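Local coordinates for alpha-14 giardin (PDB 3CHJ), which binds calcium and, as a member of the annexin family, may link the phospholipid bilayer to the underlying axoneme in a calcium-regulated manner, at residues E72-M77 with G304-L309; L85-I90 with Y124-D129; V107-E112 with A146-A151. All blocks are in the same frame, centred on the assembly; numbering follows the deposited sequence.

Contact 1: E72-M77 with G304-L309; sequences ESLVLM and GDAIKL
L74 reaches across to A306 and I307 with a single methyl, CD2, and this one group carries most of the contact. The nearer partner is the tip of the isoleucine: L74 CD2 lies 3.9 Å from I307 CD1. On the other flank L74 CD2 stands 4.1 Å from A306 CB. Seen from L74 CD2, the two partner carbons lie about 85° apart, which puts the methyl in the notch between neighbouring side chains of helix 301-310. The second leucine methyl is more peripheral, with L74 CD1 at 4.4 Å from I307 CD1.

The leucine gets there because its CG runs anti to the backbone N (chi1 175°), carrying the branch outward from helix 69-78. The CB of I307 does not aim at helix 69-78; it is the CG1-CD1 arm (chi1 -63°) that brings the tip round to meet L74 obliquely. Since the nearest CA atoms, those of L74 and A306, are still 9.0 Å apart, the backbones do not touch, and only 95 Å² is buried. Within the all-helical annexin fold the contact joins helix 69-78 to helix 301-310 of the fourth repeat, bringing together parts of the chain 227 residues apart.

Further out, I307 is backed by F291 and C295 of helix 291-298, while A306 rests on I33 of helix 31-38; N266 of helix 262-272 touches L74. Within segment 304-309, K308 NZ forms a salt bridge with D305 OD1 at 3.6 Å, and K280 NZ bonds to K308 O.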
ATOM      1  N   GLU A  72       2.002  17.741   5.207  1.00 15.15           N
ATOM      2  CA  GLU A  72       3.474  17.706   5.222  1.00 15.05           C
ATOM      3  C   GLU A  72       3.981  16.261   5.103  1.00 14.95           C
ATOM      4  O   GLU A  72       4.899  15.969   4.327  1.00 14.97           O
ATOM      5  CB  GLU A  72       4.060  18.328   6.502  1.00 16.13           C
ATOM      6  CG  GLU A  72       5.561  18.213   6.498  1.00 17.86           C
ATOM      7  CD  GLU A  72       6.259  18.557   7.788  1.00 22.63           C
ATOM      8  OE1 GLU A  72       5.599  18.958   8.771  1.00 24.24           O
ATOM      9  OE2 GLU A  72       7.504  18.403   7.812  1.00 23.95           O
ATOM     10  N   SER A  73       3.361  15.383   5.878  1.00 14.54           N
ATOM     11  CA  SER A  73       3.744  13.971   5.898  1.00 14.84           C
ATOM     12  C   SER A  73       3.541  13.354   4.523  1.00 13.47           C
ATOM     13  O   SER A  73       4.413  12.636   4.007  1.00 14.02           O
ATOM     14  CB  SER A  73       2.932  13.242   6.939  1.00 15.50           C
ATOM     15  OG  SER A  73       3.353  13.696   8.227  1.00 20.60           O
ATOM     16  N   LEU A  74       2.413  13.674   3.912  1.00 12.24           N
ATOM     17  CA  LEU A  74       2.121  13.191   2.572  1.00 11.86           C
ATOM     18  C   LEU A  74       3.170  13.640   1.567  1.00 12.23           C
ATOM     19  O   LEU A  74       3.740  12.806   0.851  1.00 12.15           O
ATOM     20  CB  LEU A  74       0.724  13.675   2.139  1.00 12.01           C
ATOM     21  CG  LEU A  74       0.305  13.359   0.700  1.00 11.41           C
ATOM     22  CD1 LEU A  74       0.184  11.812   0.526  1.00 11.66           C
ATOM     23  CD2 LEU A  74      -1.009  14.048   0.428  1.00 13.20           C
ATOM     24  N   VAL A  75       3.439  14.949   1.519  1.00 12.15           N
ATOM     25  CA  VAL A  75       4.424  15.482   0.566  1.00 12.65           C
ATOM     26  C   VAL A  75       5.794  14.823   0.745  1.00 12.44           C
ATOM     27  O   VAL A  75       6.443  14.438  -0.231  1.00 12.89           O
ATOM     28  CB  VAL A  75       4.519  17.035   0.676  1.00 13.84           C
ATOM     29  CG1 VAL A  75       5.690  17.582  -0.111  1.00 14.84           C
ATOM     30  CG2 VAL A  75       3.215  17.661   0.188  1.00 15.90           C
ATOM     31  N   LEU A  76       6.250  14.684   1.989  1.00 12.76           N
ATOM     32  CA  LEU A  76       7.563  14.049   2.225  1.00 13.12           C
ATOM     33  C   LEU A  76       7.596  12.613   1.708  1.00 13.52           C
ATOM     34  O   LEU A  76       8.619  12.181   1.163  1.00 14.82           O
ATOM     35  CB  LEU A  76       7.944  14.115   3.700  1.00 13.97           C
ATOM     36  CG  LEU A  76       8.229  15.546   4.169  1.00 14.29           C
ATOM     37  CD1 LEU A  76       8.402  15.587   5.687  1.00 15.30           C
ATOM     38  CD2 LEU A  76       9.428  16.174   3.469  1.00 16.87           C
ATOM     39  N   MET A  77       6.476  11.902   1.825  1.00 12.74           N
ATOM     40  CA  MET A  77       6.405  10.516   1.337  1.00 13.59           C
ATOM     41  C   MET A  77       6.511  10.486  -0.182  1.00 13.25           C
ATOM     42  O   MET A  77       7.023   9.514  -0.765  1.00 13.93           O
ATOM     43  CB  MET A  77       5.096   9.855   1.754  1.00 13.77           C
ATOM     44  CG  MET A  77       4.961   9.517   3.233  1.00 16.13           C
ATOM     45  SD  MET A  77       3.483   8.464   3.420  1.00 16.52           S
ATOM     46  CE  MET A  77       3.235   8.505   5.213  1.00 18.45           C
ATOM     47  N   GLY A 304      -7.696  17.184   1.297  1.00 14.80           N
ATOM     48  CA  GLY A 304      -8.650  16.439   0.485  1.00 14.39           C
ATOM     49  C   GLY A 304      -8.390  16.643  -0.991  1.00 14.94           C
ATOM     50  O   GLY A 304      -8.438  15.689  -1.771  1.00 14.85           O
ATOM     51  N   ASP A 305      -8.097  17.880  -1.384  1.00 14.73           N
ATOM     52  CA  ASP A 305      -7.810  18.180  -2.786  1.00 14.86           C
ATOM     53  C   ASP A 305      -6.562  17.443  -3.251  1.00 14.14           C
ATOM     54  O   ASP A 305      -6.510  16.958  -4.377  1.00 14.53           O
ATOM     55  CB  ASP A 305      -7.684  19.697  -2.987  1.00 16.40           C
ATOM     56  CG  ASP A 305      -9.029  20.423  -2.812  1.00 19.17           C
ATOM     57  OD1 ASP A 305     -10.104  19.789  -2.922  1.00 22.17           O
ATOM     58  OD2 ASP A 305      -8.993  21.646  -2.556  1.00 25.76           O
ATOM     59  N   ALA A 306      -5.569  17.323  -2.367  1.00 13.15           N
ATOM     60  CA  ALA A 306      -4.335  16.619  -2.706  1.00 12.56           C
ATOM     61  C   ALA A 306      -4.554  15.125  -2.920  1.00 13.00           C
ATOM     62  O   ALA A 306      -3.999  14.550  -3.859  1.00 12.78           O
ATOM     63  CB  ALA A 306      -3.261  16.851  -1.635  1.00 12.91           C
ATOM     64  N   ILE A 307      -5.330  14.495  -2.033  1.00 12.63           N
ATOM     65  CA  ILE A 307      -5.641  13.078  -2.180  1.00 12.19           C
ATOM     66  C   ILE A 307      -6.390  12.838  -3.492  1.00 12.98           C
ATOM     67  O   ILE A 307      -6.012  11.941  -4.265  1.00 13.55           O
ATOM     68  CB  ILE A 307      -6.435  12.531  -0.966  1.00 12.78           C
ATOM     69  CG1 ILE A 307      -5.605  12.636   0.317  1.00 12.69           C
ATOM     70  CG2 ILE A 307      -6.942  11.082  -1.215  1.00 12.06           C
ATOM     71  CD1 ILE A 307      -4.253  11.864   0.332  1.00 13.99           C
ATOM     72  N   LYS A 308      -7.398  13.674  -3.777  1.00 13.24           N
ATOM     73  CA  LYS A 308      -8.183  13.553  -5.028  1.00 13.94           C
ATOM     74  C   LYS A 308      -7.276  13.697  -6.244  1.00 13.49           C
ATOM     75  O   LYS A 308      -7.381  12.909  -7.199  1.00 13.90           O
ATOM     76  CB  LYS A 308      -9.293  14.612  -5.107  1.00 14.85           C
ATOM     77  CG  LYS A 308     -10.510  14.286  -4.267  1.00 17.42           C
ATOM     78  CD  LYS A 308     -11.661  15.234  -4.521  1.00 22.61           C
ATOM     79  CE  LYS A 308     -11.426  16.581  -3.828  1.00 24.73           C
ATOM     80  NZ  LYS A 308     -12.670  17.412  -3.740  1.00 29.16           N
ATOM     81  N   LEU A 309      -6.366  14.678  -6.210  1.00 12.83           N
ATOM     82  CA  LEU A 309      -5.484  14.924  -7.349  1.00 12.99           C
ATOM     83  C   LEU A 309      -4.472  13.791  -7.571  1.00 12.05           C
ATOM     84  O   LEU A 309      -4.210  13.376  -8.700  1.00 13.12           O
ATOM     85  CB  LEU A 309      -4.753  16.266  -7.156  1.00 12.79           C
ATOM     86  CG  LEU A 309      -3.867  16.743  -8.304  1.00 15.95           C
ATOM     87  CD1 LEU A 309      -4.635  16.780  -9.613  1.00 17.35           C
ATOM     88  CD2 LEU A 309      -3.321  18.124  -7.948  1.00 15.34           C
TER

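Contact 2: L85-I90 with Y124-D129; sequences LLCELI and YQLYND
C87 meets both L126 and Y127, and the buried part of the contact lies around its CB. C87 CB is 3.8 Å from L126 CD1, an aliphatic touch at the end of the leucine. The ring of Y127 comes in beside it: Y127 CE2 stands 4.2 Å from C87 CB and is also near the carbonyl oxygen of the same residue, which approaches the ring obliquely. The cysteine is enclosed further by I119 and L122 of helix 113-127.

L126 and Y127 act as a pair. With CG beside its own backbone N (chi1 -57°), the tyrosine ring is brought over its neighbour, and L126 CB sits 3.7 Å above the plane of the Y127 ring, over its centre. R91 and the ring of Y123 also touch Y127.

Toward solvent the burial lessens, though the atoms approach just as closely. There E88 and Y127 are partly exposed, and the phenol end passes across the glutamate stem at about a right angle: Y127 OH is 3.6 Å from E88 CA and 3.7 Å from E88 CG. The E88 carboxylate, tilted 69° from the ring plane, extends past this crossing. Just beyond Y127 the helix ends, with N128 at positive phi.

No hydrogen bond or salt bridge spans the two segments. Helix 82-94 and the C-terminal turn of helix 113-127, within one annexin domain, are therefore held here by van der Waals packing, apolar round C87 and with polar atoms taking part at the phenol end, while E88 OE2 finds its hydrogen bond in Q84 on its own helix.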
ATOM      1  N   LEU A  85      10.810   4.644   0.895  1.00 13.49           N
ATOM      2  CA  LEU A  85       9.549   4.863   1.550  1.00 12.23           C
ATOM      3  C   LEU A  85       9.087   3.579   2.263  1.00 11.77           C
ATOM      4  O   LEU A  85       8.718   3.641   3.446  1.00 10.76           O
ATOM      5  CB  LEU A  85       8.503   5.349   0.541  1.00 12.16           C
ATOM      6  CG  LEU A  85       7.090   5.428   1.107  1.00 14.03           C
ATOM      7  CD1 LEU A  85       7.025   6.501   2.178  1.00 13.85           C
ATOM      8  CD2 LEU A  85       6.101   5.679  -0.022  1.00 14.86           C
ATOM      9  N   LEU A  86       9.120   2.434   1.568  1.00 11.57           N
ATOM     10  CA  LEU A  86       8.663   1.180   2.188  1.00 12.27           C
ATOM     11  C   LEU A  86       9.456   0.838   3.448  1.00 11.65           C
ATOM     12  O   LEU A  86       8.877   0.440   4.469  1.00 12.28           O
ATOM     13  CB  LEU A  86       8.727   0.018   1.186  1.00 13.00           C
ATOM     14  CG  LEU A  86       7.915   0.208  -0.104  1.00 14.76           C
ATOM     15  CD1 LEU A  86       8.159  -0.917  -1.101  1.00 17.74           C
ATOM     16  CD2 LEU A  86       6.433   0.337   0.182  1.00 15.59           C
ATOM     17  N   CYS A  87      10.782   0.992   3.384  1.00 11.81           N
ATOM     18  CA  CYS A  87      11.620   0.712   4.548  1.00 11.25           C
ATOM     19  C   CYS A  87      11.309   1.669   5.701  1.00 11.05           C
ATOM     20  O   CYS A  87      11.213   1.258   6.852  1.00 11.08           O
ATOM     21  CB  CYS A  87      13.109   0.831   4.194  1.00 11.62           C
ATOM     22  SG  CYS A  87      13.684  -0.501   3.152  1.00 14.50           S
ATOM     23  N   GLU A  88      11.176   2.950   5.382  1.00 11.55           N
ATOM     24  CA  GLU A  88      10.863   3.949   6.412  1.00 12.03           C
ATOM     25  C   GLU A  88       9.508   3.686   7.070  1.00 11.56           C
ATOM     26  O   GLU A  88       9.359   3.885   8.282  1.00 12.77           O
ATOM     27  CB  GLU A  88      10.917   5.361   5.860  1.00 13.21           C
ATOM     28  CG  GLU A  88      12.313   5.744   5.387  1.00 15.50           C
ATOM     29  CD  GLU A  88      12.361   7.148   4.815  1.00 21.23           C
ATOM     30  OE1 GLU A  88      11.328   7.834   4.879  1.00 24.82           O
ATOM     31  OE2 GLU A  88      13.431   7.554   4.310  1.00 24.16           O
ATOM     32  N   LEU A  89       8.537   3.228   6.283  1.00 11.13           N
ATOM     33  CA  LEU A  89       7.221   2.897   6.855  1.00 11.13           C
ATOM     34  C   LEU A  89       7.312   1.703   7.813  1.00 11.59           C
ATOM     35  O   LEU A  89       6.729   1.726   8.883  1.00 12.89           O
ATOM     36  CB  LEU A  89       6.187   2.596   5.764  1.00 11.54           C
ATOM     37  CG  LEU A  89       5.789   3.811   4.919  1.00 11.58           C
ATOM     38  CD1 LEU A  89       4.962   3.367   3.702  1.00 11.66           C
ATOM     39  CD2 LEU A  89       4.987   4.807   5.751  1.00 13.02           C
ATOM     40  N   ILE A  90       8.048   0.668   7.419  1.00 10.94           N
ATOM     41  CA  ILE A  90       8.250  -0.501   8.307  1.00 11.54           C
ATOM     42  C   ILE A  90       8.994  -0.112   9.587  1.00 12.42           C
ATOM     43  O   ILE A  90       8.610  -0.520  10.676  1.00 13.74           O
ATOM     44  CB  ILE A  90       8.990  -1.635   7.572  1.00 11.75           C
ATOM     45  CG1 ILE A  90       8.101  -2.176   6.463  1.00 12.58           C
ATOM     46  CG2 ILE A  90       9.436  -2.723   8.554  1.00 10.73           C
ATOM     47  CD1 ILE A  90       8.877  -3.036   5.484  1.00 14.55           C
ATOM     48  N   TYR A 124      18.258  -3.635   5.824  1.00 12.93           N
ATOM     49  CA  TYR A 124      19.466  -3.955   6.552  1.00 14.01           C
ATOM     50  C   TYR A 124      20.507  -2.841   6.396  1.00 14.72           C
ATOM     51  O   TYR A 124      21.163  -2.481   7.372  1.00 15.03           O
ATOM     52  CB  TYR A 124      20.038  -5.303   6.088  1.00 14.27           C
ATOM     53  CG  TYR A 124      21.277  -5.635   6.865  1.00 15.26           C
ATOM     54  CD1 TYR A 124      22.543  -5.371   6.330  1.00 16.86           C
ATOM     55  CD2 TYR A 124      21.188  -6.163   8.147  1.00 17.44           C
ATOM     56  CE1 TYR A 124      23.710  -5.664   7.056  1.00 17.74           C
ATOM     57  CE2 TYR A 124      22.337  -6.449   8.889  1.00 18.92           C
ATOM     58  CZ  TYR A 124      23.588  -6.194   8.335  1.00 16.36           C
ATOM     59  OH  TYR A 124      24.707  -6.484   9.097  1.00 19.84           O
ATOM     60  N   GLN A 125      20.657  -2.310   5.184  1.00 15.17           N
ATOM     61  CA  GLN A 125      21.613  -1.197   4.964  1.00 16.37           C
ATOM     62  C   GLN A 125      21.287   0.055   5.753  1.00 16.42           C
ATOM     63  O   GLN A 125      22.183   0.742   6.219  1.00 16.67           O
ATOM     64  CB  GLN A 125      21.778  -0.876   3.486  1.00 17.06           C
ATOM     65  CG  GLN A 125      22.383  -2.024   2.678  1.00 19.46           C
ATOM     66  CD  GLN A 125      23.716  -2.560   3.239  1.00 23.27           C
ATOM     67  OE1 GLN A 125      24.009  -3.765   3.138  1.00 25.77           O
ATOM     68  NE2 GLN A 125      24.530  -1.673   3.808  1.00 25.24           N
ATOM     69  N   LEU A 126      20.000   0.347   5.909  1.00 15.87           N
ATOM     70  CA  LEU A 126      19.572   1.559   6.598  1.00 15.49           C
ATOM     71  C   LEU A 126      19.601   1.438   8.107  1.00 15.74           C
ATOM     72  O   LEU A 126      19.908   2.405   8.806  1.00 17.50           O
ATOM     73  CB  LEU A 126      18.152   1.940   6.163  1.00 14.79           C
ATOM     74  CG  LEU A 126      17.944   2.400   4.714  1.00 14.22           C
ATOM     75  CD1 LEU A 126      16.477   2.524   4.430  1.00 17.00           C
ATOM     76  CD2 LEU A 126      18.644   3.750   4.485  1.00 15.49           C
ATOM     77  N   TYR A 127      19.268   0.251   8.612  1.00 15.26           N
ATOM     78  CA  TYR A 127      18.939   0.089  10.023  1.00 16.04           C
ATOM     79  C   TYR A 127      19.768  -0.941  10.786  1.00 16.27           C
ATOM     80  O   TYR A 127      19.646  -1.029  12.018  1.00 16.91           O
ATOM     81  CB  TYR A 127      17.448  -0.246  10.186  1.00 15.73           C
ATOM     82  CG  TYR A 127      16.562   0.809   9.572  1.00 14.62           C
ATOM     83  CD1 TYR A 127      16.645   2.149   9.996  1.00 16.16           C
ATOM     84  CD2 TYR A 127      15.642   0.482   8.588  1.00 13.99           C
ATOM     85  CE1 TYR A 127      15.838   3.140   9.417  1.00 15.91           C
ATOM     86  CE2 TYR A 127      14.842   1.454   8.001  1.00 15.91           C
ATOM     87  CZ  TYR A 127      14.938   2.773   8.424  1.00 15.13           C
ATOM     88  OH  TYR A 127      14.134   3.739   7.853  1.00 18.03           O
ATOM     89  N   ASN A 128      20.582  -1.718  10.060  1.00 16.74           N
ATOM     90  CA  ASN A 128      21.416  -2.775  10.657  1.00 18.71           C
ATOM     91  C   ASN A 128      20.571  -3.863  11.323  1.00 18.68           C
ATOM     92  O   ASN A 128      21.018  -4.559  12.244  1.00 19.47           O
ATOM     93  CB  ASN A 128      22.404  -2.159  11.673  1.00 19.60           C
ATOM     94  CG  ASN A 128      23.406  -3.158  12.208  1.00 23.35           C
ATOM     95  OD1 ASN A 128      23.970  -3.940  11.457  1.00 25.49           O
ATOM     96  ND2 ASN A 128      23.650  -3.117  13.522  1.00 26.31           N
ATOM     97  N   ASP A 129      19.338  -4.003  10.840  1.00 17.59           N
ATOM     98  CA  ASP A 129      18.391  -4.985  11.351  1.00 17.43           C
ATOM     99  C   ASP A 129      17.855  -5.788  10.196  1.00 15.44           C
ATOM    100  O   ASP A 129      17.778  -5.288   9.074  1.00 15.10           O
ATOM    101  CB  ASP A 129      17.178  -4.288  11.976  1.00 17.88           C
ATOM    102  CG  ASP A 129      17.498  -3.589  13.273  1.00 22.87           C
ATOM    103  OD1 ASP A 129      18.433  -4.011  13.999  1.00 28.23           O
ATOM    104  OD2 ASP A 129      16.789  -2.606  13.570  1.00 25.74           O
TER

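Contact 3: V107-E112 with A146-A151; sequences VLLTIE and AKLINA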
ATOM      1  N   VAL A 107       1.825  -2.521   3.929  1.00 10.56           N
ATOM      2  CA  VAL A 107       3.063  -2.455   3.152  1.00 11.44           C
ATOM      3  C   VAL A 107       3.394  -3.815   2.569  1.00 12.04           C
ATOM      4  O   VAL A 107       3.544  -3.972   1.349  1.00 13.17           O
ATOM      5  CB  VAL A 107       4.237  -1.947   4.010  1.00 11.48           C
ATOM      6  CG1 VAL A 107       5.559  -2.098   3.255  1.00 13.99           C
ATOM      7  CG2 VAL A 107       3.996  -0.486   4.416  1.00 12.08           C
ATOM      8  N   LEU A 108       3.505  -4.817   3.426  1.00 12.00           N
ATOM      9  CA  LEU A 108       4.073  -6.088   2.985  1.00 11.88           C
ATOM     10  C   LEU A 108       3.195  -6.818   1.990  1.00 12.61           C
ATOM     11  O   LEU A 108       3.718  -7.566   1.151  1.00 12.93           O
ATOM     12  CB  LEU A 108       4.410  -6.964   4.182  1.00 12.08           C
ATOM     13  CG  LEU A 108       5.633  -6.443   4.931  1.00 12.98           C
ATOM     14  CD1 LEU A 108       5.762  -7.103   6.301  1.00 14.98           C
ATOM     15  CD2 LEU A 108       6.913  -6.696   4.079  1.00 15.08           C
ATOM     16  N   LEU A 109       1.879  -6.600   2.065  1.00 11.94           N
ATOM     17  CA  LEU A 109       0.942  -7.381   1.241  1.00 12.44           C
ATOM     18  C   LEU A 109       0.610  -6.719  -0.090  1.00 14.15           C
ATOM     19  O   LEU A 109      -0.169  -7.268  -0.871  1.00 15.21           O
ATOM     20  CB  LEU A 109      -0.334  -7.737   1.995  1.00 12.43           C
ATOM     21  CG  LEU A 109      -0.105  -8.564   3.260  1.00 10.35           C
ATOM     22  CD1 LEU A 109      -1.462  -8.907   3.884  1.00 11.71           C
ATOM     23  CD2 LEU A 109       0.698  -9.821   2.917  1.00 11.43           C
ATOM     24  N   THR A 110       1.195  -5.554  -0.346  1.00 13.75           N
ATOM     25  CA  THR A 110       0.821  -4.818  -1.575  1.00 14.71           C
ATOM     26  C   THR A 110       2.026  -4.431  -2.410  1.00 15.64           C
ATOM     27  O   THR A 110       1.954  -3.503  -3.227  1.00 16.72           O
ATOM     28  CB  THR A 110      -0.013  -3.574  -1.299  1.00 14.67           C
ATOM     29  OG1 THR A 110       0.798  -2.614  -0.603  1.00 14.31           O
ATOM     30  CG2 THR A 110      -1.278  -3.899  -0.507  1.00 14.62           C
ATOM     31  N   ILE A 111       3.122  -5.143  -2.209  1.00 15.89           N
ATOM     32  CA  ILE A 111       4.314  -4.976  -3.035  1.00 17.78           C
ATOM     33  C   ILE A 111       4.740  -6.274  -3.721  1.00 18.81           C
ATOM     34  O   ILE A 111       4.509  -7.384  -3.223  1.00 19.27           O
ATOM     35  CB  ILE A 111       5.476  -4.350  -2.247  1.00 17.41           C
ATOM     36  CG1 ILE A 111       5.860  -5.237  -1.045  1.00 18.37           C
ATOM     37  CG2 ILE A 111       5.072  -2.943  -1.842  1.00 16.35           C
ATOM     38  CD1 ILE A 111       6.997  -4.709  -0.197  1.00 17.93           C
ATOM     39  N   GLU A 112       5.374  -6.123  -4.876  1.00 19.83           N
ATOM     40  CA  GLU A 112       5.768  -7.287  -5.664  1.00 21.40           C
ATOM     41  C   GLU A 112       6.889  -8.080  -4.980  1.00 22.21           C
ATOM     42  O   GLU A 112       7.627  -7.531  -4.145  1.00 21.88           O
ATOM     43  CB  GLU A 112       6.198  -6.839  -7.070  1.00 21.62           C
ATOM     44  CG  GLU A 112       5.158  -5.977  -7.814  1.00 23.01           C
ATOM     45  CD  GLU A 112       3.878  -6.729  -8.157  1.00 25.51           C
ATOM     46  OE1 GLU A 112       3.912  -7.968  -8.268  1.00 27.52           O
ATOM     47  OE2 GLU A 112       2.829  -6.071  -8.322  1.00 27.30           O
ATOM     48  N   ALA A 146      -0.359 -12.318  10.942  1.00  9.87           N
ATOM     49  CA  ALA A 146       1.065 -12.321  11.294  1.00 10.07           C
ATOM     50  C   ALA A 146       1.774 -13.448  10.579  1.00 10.07           C
ATOM     51  O   ALA A 146       2.840 -13.220  10.014  1.00 10.17           O
ATOM     52  CB  ALA A 146       1.248 -12.411  12.853  1.00 10.67           C
ATOM     53  N   LYS A 147       1.170 -14.639  10.552  1.00  9.64           N
ATOM     54  CA  LYS A 147       1.770 -15.749   9.801  1.00 10.56           C
ATOM     55  C   LYS A 147       1.902 -15.340   8.325  1.00 10.47           C
ATOM     56  O   LYS A 147       2.902 -15.643   7.667  1.00 11.29           O
ATOM     57  CB  LYS A 147       0.920 -17.014   9.901  1.00 11.12           C
ATOM     58  CG  LYS A 147       0.846 -17.589  11.297  1.00 12.07           C
ATOM     59  CD  LYS A 147       0.018 -18.874  11.314  1.00 13.90           C
ATOM     60  CE  LYS A 147      -0.119 -19.447  12.708  1.00 15.66           C
ATOM     61  NZ  LYS A 147       1.177 -19.946  13.242  1.00 20.87           N
ATOM     62  N   LEU A 148       0.884 -14.643   7.812  1.00 10.14           N
ATOM     63  CA  LEU A 148       0.865 -14.259   6.410  1.00 10.12           C
ATOM     64  C   LEU A 148       1.982 -13.255   6.114  1.00 10.18           C
ATOM     65  O   LEU A 148       2.761 -13.466   5.172  1.00 10.65           O
ATOM     66  CB  LEU A 148      -0.513 -13.710   6.001  1.00 10.01           C
ATOM     67  CG  LEU A 148      -0.609 -13.223   4.559  1.00 10.93           C
ATOM     68  CD1 LEU A 148      -0.353 -14.372   3.576  1.00 13.95           C
ATOM     69  CD2 LEU A 148      -1.955 -12.613   4.338  1.00 12.26           C
ATOM     70  N   ILE A 149       2.061 -12.152   6.871  1.00 10.45           N
ATOM     71  CA  ILE A 149       3.113 -11.165   6.577  1.00 10.07           C
ATOM     72  C   ILE A 149       4.525 -11.710   6.864  1.00 10.51           C
ATOM     73  O   ILE A 149       5.459 -11.334   6.171  1.00 10.94           O
ATOM     74  CB  ILE A 149       2.895  -9.780   7.213  1.00 10.54           C
ATOM     75  CG1 ILE A 149       3.032  -9.847   8.748  1.00  9.65           C
ATOM     76  CG2 ILE A 149       1.560  -9.208   6.750  1.00 11.64           C
ATOM     77  CD1 ILE A 149       2.995  -8.445   9.421  1.00  9.76           C
ATOM     78  N   ASN A 150       4.677 -12.584   7.868  1.00 10.04           N
ATOM     79  CA  ASN A 150       5.983 -13.212   8.097  1.00 10.03           C
ATOM     80  C   ASN A 150       6.386 -14.076   6.903  1.00 11.17           C
ATOM     81  O   ASN A 150       7.569 -14.070   6.479  1.00 11.92           O
ATOM     82  CB  ASN A 150       5.967 -14.081   9.360  1.00 11.32           C
ATOM     83  CG  ASN A 150       5.939 -13.267  10.633  1.00 11.37           C
ATOM     84  OD1 ASN A 150       6.422 -12.119  10.680  1.00 13.75           O
ATOM     85  ND2 ASN A 150       5.379 -13.848  11.674  1.00 12.15           N
ATOM     86  N   ALA A 151       5.433 -14.829   6.355  1.00 10.76           N
ATOM     87  CA  ALA A 151       5.737 -15.673   5.202  1.00 11.12           C
ATOM     88  C   ALA A 151       6.138 -14.821   3.996  1.00 11.87           C
ATOM     89  O   ALA A 151       7.042 -15.164   3.214  1.00 14.33           O
ATOM     90  CB  ALA A 151       4.558 -16.552   4.866  1.00 10.51           C
TER
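I149 packs against L108 and L109 together, and its side chain can be followed outward from the backbone. I149 CB lies 4.0 Å from L108 CD1, the first touch. The CG2 branch then turns to the second leucine, where I149 CG2 is 3.9 Å from L109 CG and sits beside both of that residue's methyls, 4.0 Å from L109 CD2. The CG1 arm takes the other side: CG1 is wedged between the two backbone neighbours of CA (chi1 68°), which leaves CG2 facing L109. At the end of this arm I149 CD1 lies 4.4 Å from L108 CD1. Both leucines cross the isoleucine at about a right angle, L108 meeting it with CD1 and L109 with CG and both methyls.

L148 adds a second, flanking touch. Its CG is anti to the backbone N (chi1 177°), which swings the methyls along the helix surface to L109, where L148 CD2 is 3.8 Å from L109 CD1. L109 is thus held by two successive residues of helix 144-154, which accounts for its large share of the 196 Å² buried. Backbones come fairly close here, L108 CA and I149 CA being 6.3 Å apart.

The outer shell is also helical. V135 and C139 of helix 131-139 back I149, whereas A232 and F233 of helix 227-241 lie against L109 and L148, respectively. N150, pointing the other way, uses ND2 to bond D141 OD1 and G140 O. E112 occupies the N-cap position of helix 113-127, and its OE1 forms a salt bridge with R198. Annexin repeats are compact all-helical bundles, and here the end of helix 101-108 with its following turn packs on helix 144-154, all four touching residues being buried.

In the fold
All three contacts rely on van der Waals packing rather than bonds between segments, but they differ in depth. Contacts 1 and 3 involve buried residues alone and are purely aliphatic; contact 2 is partly buried and adds an aromatic ring and its hydroxyl, resting on a glutamate stem. Contacts 2 and 3 belong to one annexin domain, cross along the chain and touch, with L86 CD1 3.8 Å from I111 CG2. Contact 1 instead spans most of the chain and encloses both others; it meets contact 2 where M77 CG packs on L85 CD1, but comes no nearer than about 9 Å between nearest atoms to contact 3, which lies across the chain's centre.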